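Local coordinates for protein aminopeptidase YwaD (Bacillus subtilis, PDB 6HC6) that removes N-terminal amino acids from peptides as a secreted two-zinc aminopeptidase of the M28 family, at residues 334-348 against 360-374. Residues are numbered along the deposited sequence; the frame is centred on the assembly and turned at random.
Sequences ELYVNTLDGQSNYVW and FDSLSLTQGGSSDHV
The indole of W348 lies over L365, whose CB stands 3.6 Å from the centroid of the six-membered ring and almost on its normal, a CH-pi contact. With CG anti to the backbone N (chi1 175°), W348 reaches from the first turn of its helix over strand 363-367, and its CZ3 comes 3.6 Å from L363 CD2. L363 turns its other methyl, CD1, to V337 CG2 at 3.8 Å and to L335 CD2, while L365 CD1 packs on T339 CG2. Without the indole, as with an alanine at W348, L365 CB and L363 CD2 would probably lose their aromatic cover, leaving a gap between helix and edge strand. F360 extends this apolar layer, its ring edge against L335 CB, and helix 412-430 adds L421 to L335 and L363. The two strands run parallel as the arms of a beta-alpha-beta crossover through helix 346-358, with 363-367 the outermost strand of the eight-stranded sheet of the zinc peptidase domain. Six backbone bonds join them, from L335 N to S362 O through G368 N to T339 O. T339 O also accepts from G342 N, the two donors arriving on opposite faces of its plane. On the other side of the sheet, Y336 CE1 approaches S364 CB obliquely at 3.6 Å. At one end L340 O lies in the amide plane of Q367 and takes a straight bond (168°, 2.8 Å) from NE2, which sits above the carbonyl plane; at the other, S364 OG donates a very short 2.5 Å bond to E334 OE1, and a water links E334 OE2 with S362 OG.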
ATOM      1  N   GLU A 334      16.240  10.725   5.549  1.00 28.83           N
ATOM      2  CA  GLU A 334      15.880  11.645   4.477  1.00 29.06           C
ATOM      3  C   GLU A 334      14.392  11.528   4.189  1.00 27.92           C
ATOM      4  O   GLU A 334      13.870  10.419   4.061  1.00 25.00           O
ATOM      5  CB  GLU A 334      16.691  11.341   3.213  1.00 33.95           C
ATOM      6  CG  GLU A 334      16.592  12.391   2.122  1.00 30.50           C
ATOM      7  CD  GLU A 334      17.468  13.618   2.390  1.00 43.24           C
ATOM      8  OE1 GLU A 334      17.437  14.565   1.570  1.00 41.82           O
ATOM      9  OE2 GLU A 334      18.196  13.634   3.401  1.00 41.03           O
ATOM     10  N   LEU A 335      13.703  12.665   4.092  1.00 27.62           N
ATOM     11  CA  LEU A 335      12.283  12.667   3.767  1.00 27.46           C
ATOM     12  C   LEU A 335      12.161  12.901   2.268  1.00 23.67           C
ATOM     13  O   LEU A 335      12.499  13.977   1.772  1.00 26.42           O
ATOM     14  CB  LEU A 335      11.520  13.718   4.573  1.00 25.62           C
ATOM     15  CG  LEU A 335      10.004  13.699   4.347  1.00 22.29           C
ATOM     16  CD1 LEU A 335       9.369  12.386   4.835  1.00 25.42           C
ATOM     17  CD2 LEU A 335       9.340  14.899   5.015  1.00 22.68           C
ATOM     18  N   TYR A 336      11.682  11.891   1.551  1.00 26.37           N
ATOM     19  CA  TYR A 336      11.549  11.956   0.105  1.00 22.67           C
ATOM     20  C   TYR A 336      10.165  12.429  -0.303  1.00 25.16           C
ATOM     21  O   TYR A 336       9.165  12.079   0.327  1.00 23.30           O
ATOM     22  CB  TYR A 336      11.820  10.587  -0.517  1.00 22.44           C
ATOM     23  CG  TYR A 336      13.283  10.271  -0.484  1.00 24.07           C
ATOM     24  CD1 TYR A 336      14.158  10.854  -1.399  1.00 25.73           C
ATOM     25  CD2 TYR A 336      13.808   9.444   0.494  1.00 24.18           C
ATOM     26  CE1 TYR A 336      15.524  10.579  -1.361  1.00 34.54           C
ATOM     27  CE2 TYR A 336      15.168   9.173   0.546  1.00 29.18           C
ATOM     28  CZ  TYR A 336      16.015   9.736  -0.386  1.00 32.18           C
ATOM     29  OH  TYR A 336      17.365   9.471  -0.330  1.00 31.54           O
ATOM     30  N   VAL A 337      10.133  13.230  -1.365  1.00 23.39           N
ATOM     31  CA  VAL A 337       8.915  13.664  -2.041  1.00 21.42           C
ATOM     32  C   VAL A 337       8.919  12.968  -3.398  1.00 28.19           C
ATOM     33  O   VAL A 337       9.655  13.362  -4.315  1.00 27.79           O
ATOM     34  CB  VAL A 337       8.857  15.189  -2.187  1.00 25.34           C
ATOM     35  CG1 VAL A 337       7.578  15.608  -2.896  1.00 30.63           C
ATOM     36  CG2 VAL A 337       8.944  15.854  -0.836  1.00 28.11           C
ATOM     37  N   ASN A 338       8.121  11.914  -3.526  1.00 25.97           N
ATOM     38  CA  ASN A 338       8.098  11.085  -4.726  1.00 22.62           C
ATOM     39  C   ASN A 338       7.040  11.596  -5.697  1.00 24.90           C
ATOM     40  O   ASN A 338       5.855  11.617  -5.363  1.00 23.40           O
ATOM     41  CB  ASN A 338       7.787   9.628  -4.357  1.00 21.39           C
ATOM     42  CG  ASN A 338       8.970   8.922  -3.722  1.00 27.23           C
ATOM     43  OD1 ASN A 338       9.640   8.117  -4.357  1.00 40.94           O
ATOM     44  ND2 ASN A 338       9.251   9.251  -2.476  1.00 35.30           N
ATOM     45  N   THR A 339       7.452  11.970  -6.909  1.00 26.74           N
ATOM     46  CA  THR A 339       6.499  12.215  -7.980  1.00 26.34           C
ATOM     47  C   THR A 339       6.652  11.136  -9.044  1.00 28.12           C
ATOM     48  O   THR A 339       7.727  10.550  -9.204  1.00 28.15           O
ATOM     49  CB  THR A 339       6.673  13.612  -8.596  1.00 25.06           C
ATOM     50  OG1 THR A 339       7.941  13.698  -9.253  1.00 28.16           O
ATOM     51  CG2 THR A 339       6.607  14.666  -7.512  1.00 24.21           C
ATOM     52  N   LEU A 340       5.551  10.839  -9.744  1.00 24.25           N
ATOM     53  CA  LEU A 340       5.556   9.684 -10.640  1.00 22.04           C
ATOM     54  C   LEU A 340       6.561   9.855 -11.778  1.00 28.78           C
ATOM     55  O   LEU A 340       7.094   8.863 -12.291  1.00 34.32           O
ATOM     56  CB  LEU A 340       4.148   9.438 -11.181  1.00 25.95           C
ATOM     57  CG  LEU A 340       3.924   8.219 -12.072  1.00 34.55           C
ATOM     58  CD1 LEU A 340       4.140   6.925 -11.276  1.00 30.30           C
ATOM     59  CD2 LEU A 340       2.534   8.260 -12.718  1.00 28.07           C
ATOM     60  N   ASP A 341       6.854  11.092 -12.166  1.00 32.90           N
ATOM     61  CA  ASP A 341       7.835  11.374 -13.206  1.00 37.48           C
ATOM     62  C   ASP A 341       9.148  11.916 -12.660  1.00 35.54           C
ATOM     63  O   ASP A 341      10.066  12.190 -13.444  1.00 39.34           O
ATOM     64  CB  ASP A 341       7.255  12.360 -14.225  1.00 42.68           C
ATOM     65  CG  ASP A 341       6.615  13.575 -13.570  1.00 46.99           C
ATOM     66  OD1 ASP A 341       6.889  13.836 -12.377  1.00 42.93           O
ATOM     67  OD2 ASP A 341       5.831  14.269 -14.253  1.00 47.36           O
ATOM     68  N   GLY A 342       9.268  12.080 -11.348  1.00 33.02           N
ATOM     69  CA  GLY A 342      10.468  12.649 -10.772  1.00 29.50           C
ATOM     70  C   GLY A 342      10.615  14.138 -10.970  1.00 36.38           C
ATOM     71  O   GLY A 342      11.644  14.699 -10.583  1.00 35.84           O
ATOM     72  N   GLN A 343       9.626  14.790 -11.567  1.00 35.92           N
ATOM     73  CA  GLN A 343       9.694  16.210 -11.856  1.00 36.48           C
ATOM     74  C   GLN A 343       9.029  17.014 -10.751  1.00 38.37           C
ATOM     75  O   GLN A 343       8.174  16.518 -10.012  1.00 32.65           O
ATOM     76  CB  GLN A 343       9.015  16.521 -13.191  1.00 40.05           C
ATOM     77  CG  GLN A 343       9.512  15.682 -14.345  1.00 48.40           C
ATOM     78  CD  GLN A 343      11.025  15.551 -14.351  1.00 62.79           C
ATOM     79  OE1 GLN A 343      11.747  16.551 -14.354  1.00 63.77           O
ATOM     80  NE2 GLN A 343      11.514  14.312 -14.345  1.00 65.60           N
ATOM     81  N   SER A 344       9.416  18.283 -10.668  1.00 36.62           N
ATOM     82  CA  SER A 344       8.780  19.191  -9.731  1.00 35.76           C
ATOM     83  C   SER A 344       7.301  19.343 -10.080  1.00 36.31           C
ATOM     84  O   SER A 344       6.885  19.129 -11.221  1.00 31.79           O
ATOM     85  CB  SER A 344       9.490  20.546  -9.764  1.00 41.40           C
ATOM     86  OG  SER A 344       8.840  21.498  -8.954  1.00 40.38           O
ATOM     87  N   ASN A 345       6.500  19.680  -9.076  1.00 32.28           N
ATOM     88  CA  ASN A 345       5.117  20.090  -9.293  1.00 33.91           C
ATOM     89  C   ASN A 345       4.697  20.925  -8.089  1.00 30.04           C
ATOM     90  O   ASN A 345       5.523  21.267  -7.237  1.00 27.70           O
ATOM     91  CB  ASN A 345       4.201  18.883  -9.559  1.00 25.67           C
ATOM     92  CG  ASN A 345       4.160  17.899  -8.404  1.00 29.38           C
ATOM     93  OD1 ASN A 345       4.352  18.280  -7.254  1.00 26.56           O
ATOM     94  ND2 ASN A 345       3.889  16.625  -8.712  1.00 24.49           N
ATOM     95  N   TYR A 346       3.406  21.259  -8.017  1.00 27.22           N
ATOM     96  CA  TYR A 346       2.941  22.129  -6.945  1.00 30.75           C
ATOM     97  C   TYR A 346       3.225  21.550  -5.558  1.00 29.46           C
ATOM     98  O   TYR A 346       3.481  22.316  -4.618  1.00 28.92           O
ATOM     99  CB  TYR A 346       1.448  22.408  -7.115  1.00 30.74           C
ATOM    100  CG  TYR A 346       1.150  23.480  -8.140  1.00 30.89           C
ATOM    101  CD1 TYR A 346       2.132  24.376  -8.548  1.00 28.99           C
ATOM    102  CD2 TYR A 346      -0.114  23.599  -8.702  1.00 33.45           C
ATOM    103  CE1 TYR A 346       1.859  25.382  -9.479  1.00 32.57           C
ATOM    104  CE2 TYR A 346      -0.395  24.600  -9.638  1.00 32.56           C
ATOM    105  CZ  TYR A 346       0.600  25.478 -10.027  1.00 37.16           C
ATOM    106  OH  TYR A 346       0.335  26.472 -10.951  1.00 43.93           O
ATOM    107  N   VAL A 347       3.184  20.217  -5.403  1.00 23.41           N
ATOM    108  CA  VAL A 347       3.483  19.605  -4.105  1.00 24.97           C
ATOM    109  C   VAL A 347       4.934  19.865  -3.717  1.00 30.30           C
ATOM    110  O   VAL A 347       5.241  20.242  -2.578  1.00 26.80           O
ATOM    111  CB  VAL A 347       3.205  18.092  -4.128  1.00 26.01           C
ATOM    112  CG1 VAL A 347       3.379  17.512  -2.742  1.00 25.62           C
ATOM    113  CG2 VAL A 347       1.842  17.786  -4.670  1.00 34.93           C
ATOM    114  N   TRP A 348       5.852  19.635  -4.655  1.00 26.88           N
ATOM    115  CA  TRP A 348       7.255  19.902  -4.366  1.00 33.34           C
ATOM    116  C   TRP A 348       7.484  21.379  -4.053  1.00 37.81           C
ATOM    117  O   TRP A 348       8.185  21.712  -3.088  1.00 32.35           O
ATOM    118  CB  TRP A 348       8.129  19.451  -5.534  1.00 29.03           C
ATOM    119  CG  TRP A 348       9.555  19.812  -5.327  1.00 33.70           C
ATOM    120  CD1 TRP A 348      10.294  20.682  -6.071  1.00 37.10           C
ATOM    121  CD2 TRP A 348      10.416  19.339  -4.283  1.00 31.68           C
ATOM    122  NE1 TRP A 348      11.565  20.775  -5.562  1.00 34.30           N
ATOM    123  CE2 TRP A 348      11.668  19.961  -4.464  1.00 35.86           C
ATOM    124  CE3 TRP A 348      10.251  18.448  -3.214  1.00 36.71           C
ATOM    125  CZ2 TRP A 348      12.747  19.726  -3.618  1.00 35.71           C
ATOM    126  CZ3 TRP A 348      11.329  18.209  -2.373  1.00 33.22           C
ATOM    127  CH2 TRP A 348      12.563  18.846  -2.585  1.00 36.60           C
ATOM    128  N   PHE A 360      14.492  22.725   7.450  1.00 50.42           N
ATOM    129  CA  PHE A 360      14.636  21.279   7.281  1.00 34.43           C
ATOM    130  C   PHE A 360      15.439  21.045   6.002  1.00 35.64           C
ATOM    131  O   PHE A 360      15.002  21.433   4.916  1.00 41.41           O
ATOM    132  CB  PHE A 360      13.256  20.612   7.228  1.00 38.49           C
ATOM    133  CG  PHE A 360      13.297  19.134   6.935  1.00 35.75           C
ATOM    134  CD1 PHE A 360      13.838  18.248   7.854  1.00 38.73           C
ATOM    135  CD2 PHE A 360      12.778  18.633   5.747  1.00 33.10           C
ATOM    136  CE1 PHE A 360      13.875  16.879   7.590  1.00 32.68           C
ATOM    137  CE2 PHE A 360      12.801  17.269   5.478  1.00 33.22           C
ATOM    138  CZ  PHE A 360      13.349  16.393   6.401  1.00 39.81           C
ATOM    139  N   ASP A 361      16.634  20.457   6.121  1.00 36.20           N
ATOM    140  CA  ASP A 361      17.548  20.359   4.981  1.00 40.18           C
ATOM    141  C   ASP A 361      17.618  18.962   4.374  1.00 39.45           C
ATOM    142  O   ASP A 361      18.384  18.756   3.423  1.00 43.56           O
ATOM    143  CB  ASP A 361      18.961  20.801   5.386  1.00 40.19           C
ATOM    144  CG  ASP A 361      19.144  22.305   5.353  1.00 43.28           C
ATOM    145  OD1 ASP A 361      18.406  23.001   4.616  1.00 41.49           O
ATOM    146  OD2 ASP A 361      20.047  22.791   6.070  1.00 45.87           O
ATOM    147  N   SER A 362      16.843  18.001   4.888  1.00 35.58           N
ATOM    148  CA  SER A 362      16.876  16.617   4.421  1.00 32.81           C
ATOM    149  C   SER A 362      15.624  16.244   3.631  1.00 31.30           C
ATOM    150  O   SER A 362      15.112  15.122   3.732  1.00 29.73           O
ATOM    151  CB  SER A 362      17.085  15.645   5.586  1.00 33.22           C
ATOM    152  OG  SER A 362      18.217  16.012   6.377  1.00 34.82           O
ATOM    153  N   LEU A 363      15.139  17.185   2.822  1.00 30.59           N
ATOM    154  CA  LEU A 363      14.033  16.956   1.898  1.00 28.89           C
ATOM    155  C   LEU A 363      14.597  16.745   0.497  1.00 30.98           C
ATOM    156  O   LEU A 363      15.407  17.550   0.021  1.00 33.73           O
ATOM    157  CB  LEU A 363      13.068  18.146   1.915  1.00 30.44           C
ATOM    158  CG  LEU A 363      11.690  17.926   1.280  1.00 27.21           C
ATOM    159  CD1 LEU A 363      10.866  17.028   2.173  1.00 28.07           C
ATOM    160  CD2 LEU A 363      10.973  19.253   1.055  1.00 27.34           C
ATOM    161  N   SER A 364      14.186  15.663  -0.152  1.00 28.37           N
ATOM    162  CA  SER A 364      14.653  15.359  -1.496  1.00 34.85           C
ATOM    163  C   SER A 364      13.474  15.055  -2.408  1.00 33.83           C
ATOM    164  O   SER A 364      12.550  14.334  -2.030  1.00 32.74           O
ATOM    165  CB  SER A 364      15.632  14.169  -1.494  1.00 29.70           C
ATOM    166  OG  SER A 364      16.849  14.520  -0.859  1.00 37.35           O
ATOM    167  N   LEU A 365      13.510  15.626  -3.606  1.00 34.27           N
ATOM    168  CA  LEU A 365      12.582  15.246  -4.656  1.00 31.08           C
ATOM    169  C   LEU A 365      13.133  14.034  -5.391  1.00 33.67           C
ATOM    170  O   LEU A 365      14.327  13.967  -5.694  1.00 34.57           O
ATOM    171  CB  LEU A 365      12.379  16.405  -5.636  1.00 31.12           C
ATOM    172  CG  LEU A 365      11.537  16.143  -6.888  1.00 33.93           C
ATOM    173  CD1 LEU A 365      10.084  15.933  -6.516  1.00 27.95           C
ATOM    174  CD2 LEU A 365      11.668  17.299  -7.877  1.00 33.00           C
ATOM    175  N   THR A 366      12.262  13.076  -5.694  1.00 27.30           N
ATOM    176  CA  THR A 366      12.712  11.905  -6.425  1.00 30.37           C
ATOM    177  C   THR A 366      11.532  11.301  -7.177  1.00 34.82           C
ATOM    178  O   THR A 366      10.386  11.727  -7.022  1.00 27.02           O
ATOM    179  CB  THR A 366      13.351  10.903  -5.470  1.00 33.15           C
ATOM    180  OG1 THR A 366      14.040   9.903  -6.225  1.00 38.65           O
ATOM    181  CG2 THR A 366      12.266  10.264  -4.581  1.00 29.16           C
ATOM    182  N   GLN A 367      11.824  10.325  -8.028  1.00 30.19           N
ATOM    183  CA  GLN A 367      10.774   9.605  -8.734  1.00 29.32           C
ATOM    184  C   GLN A 367      10.299   8.431  -7.887  1.00 31.42           C
ATOM    185  O   GLN A 367      11.100   7.728  -7.268  1.00 27.05           O
ATOM    186  CB  GLN A 367      11.269   9.109 -10.097  1.00 31.83           C
ATOM    187  CG  GLN A 367      10.164   8.565 -11.019  1.00 37.01           C
ATOM    188  CD  GLN A 367       9.738   7.140 -10.671  1.00 42.50           C
ATOM    189  OE1 GLN A 367      10.530   6.353 -10.146  1.00 45.10           O
ATOM    190  NE2 GLN A 367       8.480   6.809 -10.958  1.00 36.87           N
ATOM    191  N   GLY A 368       8.987   8.217  -7.874  1.00 27.11           N
ATOM    192  CA  GLY A 368       8.448   7.031  -7.244  1.00 23.88           C
ATOM    193  C   GLY A 368       6.954   6.954  -7.442  1.00 27.51           C
ATOM    194  O   GLY A 368       6.276   7.987  -7.484  1.00 21.96           O
ATOM    195  N   GLY A 369       6.435   5.740  -7.597  1.00 21.69           N
ATOM    196  CA  GLY A 369       5.001   5.550  -7.658  1.00 20.31           C
ATOM    197  C   GLY A 369       4.542   4.614  -6.559  1.00 23.14           C
ATOM    198  O   GLY A 369       4.994   4.739  -5.423  1.00 21.77           O
ATOM    199  N   SER A 370       3.630   3.696  -6.879  1.00 18.86           N
ATOM    200  CA  SER A 370       3.212   2.628  -5.965  1.00 21.78           C
ATOM    201  C   SER A 370       2.650   3.155  -4.645  1.00 22.27           C
ATOM    202  O   SER A 370       2.814   2.534  -3.593  1.00 20.60           O
ATOM    203  CB  SER A 370       4.366   1.654  -5.707  1.00 28.83           C
ATOM    204  OG  SER A 370       4.850   1.164  -6.944  1.00 30.38           O
ATOM    205  N   SER A 371       1.970   4.295  -4.681  1.00 17.54           N
ATOM    206  CA  SER A 371       1.112   4.705  -3.576  1.00 18.70           C
ATOM    207  C   SER A 371      -0.011   5.549  -4.149  1.00 17.70           C
ATOM    208  O   SER A 371      -0.120   5.724  -5.364  1.00 18.52           O
ATOM    209  CB  SER A 371       1.879   5.460  -2.484  1.00 18.86           C
ATOM    210  OG  SER A 371       1.061   5.529  -1.316  1.00 19.20           O
ATOM    211  N   ASP A 372      -0.846   6.083  -3.267  1.00 14.88           N
ATOM    212  CA  ASP A 372      -2.122   6.630  -3.694  1.00 16.23           C
ATOM    213  C   ASP A 372      -2.014   7.979  -4.393  1.00 20.05           C
ATOM    214  O   ASP A 372      -3.025   8.477  -4.889  1.00 19.36           O
ATOM    215  CB  ASP A 372      -3.050   6.726  -2.483  1.00 14.67           C
ATOM    216  CG  ASP A 372      -3.444   5.359  -1.966  1.00 18.55           C
ATOM    217  OD1 ASP A 372      -3.225   5.116  -0.769  1.00 19.60           O
ATOM    218  OD2 ASP A 372      -3.976   4.530  -2.752  1.00 18.33           O
ATOM    219  N   HIS A 373      -0.825   8.572  -4.474  1.00 18.32           N
ATOM    220  CA  HIS A 373      -0.679   9.752  -5.315  1.00 19.97           C
ATOM    221  C   HIS A 373      -0.785   9.410  -6.793  1.00 18.84           C
ATOM    222  O   HIS A 373      -0.995  10.310  -7.609  1.00 19.67           O
ATOM    223  CB  HIS A 373       0.668  10.424  -5.051  1.00 18.06           C
ATOM    224  CG  HIS A 373       1.845   9.560  -5.382  1.00 18.30           C
ATOM    225  ND1 HIS A 373       2.051   8.323  -4.806  1.00 19.90           N
ATOM    226  CD2 HIS A 373       2.888   9.760  -6.223  1.00 21.75           C
ATOM    227  CE1 HIS A 373       3.167   7.799  -5.281  1.00 22.69           C
ATOM    228  NE2 HIS A 373       3.691   8.649  -6.148  1.00 22.03           N
ATOM    229  N   VAL A 374      -0.648   8.140  -7.157  1.00 16.96           N
ATOM    230  CA  VAL A 374      -0.495   7.791  -8.567  1.00 18.66           C
ATOM    231  C   VAL A 374      -1.801   8.030  -9.317  1.00 18.94           C
ATOM    232  O   VAL A 374      -1.762   8.612 -10.404  1.00 22.10           O
ATOM    233  CB  VAL A 374       0.005   6.346  -8.740  1.00 17.45           C
ATOM    234  CG1 VAL A 374      -0.082   5.918 -10.205  1.00 19.71           C
ATOM    235  CG2 VAL A 374       1.445   6.223  -8.240  1.00 19.48           C
TER
HETATM  236  O   HOH W   1      20.506  14.872   4.566  1.00 46.22           O